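Local coordinates for adenylyltransferase and sulfurtransferase uba4 (Chaetomium thermophilum, PDB 6YUB), which probably activates the C-terminal glycine of a ubiquitin-like sulfur carrier by adenylylation and then passes sulfur to it, serving tRNA thiolation and molybdenum cofactor synthesis, at residues B[221-224]-B[225-229]. Residues are numbered along the deposited sequence; the frame is centred on the assembly and turned at random.
Sequences EAIK and ILVSQ
Ile223 and Val227, one helical turn apart, run alongside each other in the same direction, with Ile223 CG2 4.1 Å from Val227 CG2. Val227 CG2 also rests on its neighbour's backbone, 3.3 Å from Ile223 O; with chi1 163°, CG1 lies anti to the backbone N, which places CG2 beside that N. Ile223 O in turn accepts a hydrogen bond from Val227 N at 2.9 Å. The same i to i+4 bonding takes Ile225 N to Glu221 O (2.9 Å), Leu226 N to Ala222 O (3.1 Å) and Ser228 N to Lys224 O (3.0 Å). This is the last part of helix 208-228 in the Rossmann-like ThiF adenylyltransferase domain; Gln229, with positive phi, is the first residue to leave helical geometry. One face of the helix, with Ala222, Ile225 and Leu226, packs on Leu129 and Val127 of strand 127-130, while Ile223 reaches Leu53 and Ala56 of helix 46-56. On another face the extended Lys224 carries NZ to the syn lone pair of Glu221 OE2, a 2.7 Å salt bridge. Lys224 NZ and Ser228 OG both also hydrogen-bond to the backbone of another protein chain. Val227 O accepts a hydrogen bond from Arg31 NH1 of helix 25-33.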
loop_
_atom_site.group_PDB
_atom_site.type_symbol
_atom_site.label_atom_id
_atom_site.label_comp_id
_atom_site.label_asym_id
_atom_site.label_seq_id
_atom_site.Cartn_x
_atom_site.Cartn_y
_atom_site.Cartn_z
ATOM N N GLU B 221 5.329 10.954 5.182
ATOM C CA GLU B 221 5.759 12.143 4.457
ATOM C C GLU B 221 5.921 13.329 5.395
ATOM O O GLU B 221 6.914 14.065 5.304
ATOM C CB GLU B 221 4.770 12.465 3.341
ATOM C CG GLU B 221 4.776 11.451 2.217
ATOM C CD GLU B 221 6.175 11.210 1.672
ATOM O OE1 GLU B 221 6.786 12.162 1.141
ATOM O OE2 GLU B 221 6.666 10.063 1.790
ATOM N N ALA B 222 4.959 13.533 6.303
ATOM C CA ALA B 222 5.070 14.619 7.268
ATOM C C ALA B 222 6.348 14.494 8.085
ATOM O O ALA B 222 7.020 15.494 8.362
ATOM C CB ALA B 222 3.849 14.637 8.187
ATOM N N ILE B 223 6.697 13.267 8.483
ATOM C CA ILE B 223 7.930 13.044 9.231
ATOM C C ILE B 223 9.141 13.382 8.372
ATOM O O ILE B 223 10.086 14.028 8.838
ATOM C CB ILE B 223 7.978 11.594 9.753
ATOM C CG1 ILE B 223 6.923 11.401 10.848
ATOM C CG2 ILE B 223 9.364 11.253 10.274
ATOM C CD1 ILE B 223 6.717 9.957 11.280
ATOM N N LYS B 224 9.134 12.953 7.105
ATOM C CA LYS B 224 10.216 13.315 6.189
ATOM C C LYS B 224 10.417 14.827 6.142
ATOM O O LYS B 224 11.543 15.327 6.268
ATOM C CB LYS B 224 9.921 12.807 4.779
ATOM C CG LYS B 224 10.120 11.322 4.554
ATOM C CD LYS B 224 9.882 11.009 3.079
ATOM C CE LYS B 224 9.627 9.536 2.842
ATOM N NZ LYS B 224 9.191 9.300 1.435
ATOM N N ILE B 225 9.322 15.570 5.948
ATOM C CA ILE B 225 9.416 17.017 5.787
ATOM C C ILE B 225 10.056 17.652 7.013
ATOM O O ILE B 225 10.983 18.463 6.902
ATOM C CB ILE B 225 8.023 17.614 5.510
ATOM C CG1 ILE B 225 7.506 17.128 4.154
ATOM C CG2 ILE B 225 8.080 19.134 5.570
ATOM C CD1 ILE B 225 6.027 17.384 3.930
ATOM N N LEU B 226 9.572 17.288 8.205
ATOM C CA LEU B 226 10.042 17.927 9.427
ATOM C C LEU B 226 11.479 17.533 9.749
ATOM O O LEU B 226 12.275 18.375 10.180
ATOM C CB LEU B 226 9.114 17.566 10.586
ATOM C CG LEU B 226 7.687 18.111 10.482
ATOM C CD1 LEU B 226 6.773 17.448 11.508
ATOM C CD2 LEU B 226 7.681 19.625 10.649
ATOM N N VAL B 227 11.834 16.264 9.544
ATOM C CA VAL B 227 13.157 15.798 9.944
ATOM C C VAL B 227 14.234 16.366 9.026
ATOM O O VAL B 227 15.290 16.815 9.490
ATOM C CB VAL B 227 13.188 14.259 9.974
ATOM C CG1 VAL B 227 14.627 13.752 9.972
ATOM C CG2 VAL B 227 12.435 13.746 11.191
ATOM N N SER B 228 13.992 16.358 7.717
ATOM C CA SER B 228 14.949 16.883 6.754
ATOM C C SER B 228 14.670 18.330 6.367
ATOM O O SER B 228 15.357 18.864 5.492
ATOM C CB SER B 228 14.959 16.008 5.493
ATOM O OG SER B 228 15.184 14.649 5.815
ATOM N N GLN B 229 13.687 18.973 6.992
ATOM C CA GLN B 229 13.364 20.370 6.705
ATOM C C GLN B 229 13.111 20.582 5.214
ATOM O O GLN B 229 13.581 21.550 4.609
ATOM C CB GLN B 229 14.476 21.298 7.197
ATOM C CG GLN B 229 14.770 21.184 8.676
ATOM C CD GLN B 229 15.699 22.277 9.168
ATOM O OE1 GLN B 229 16.857 22.360 8.761
ATOM N NE2 GLN B 229 15.188 23.127 10.050
#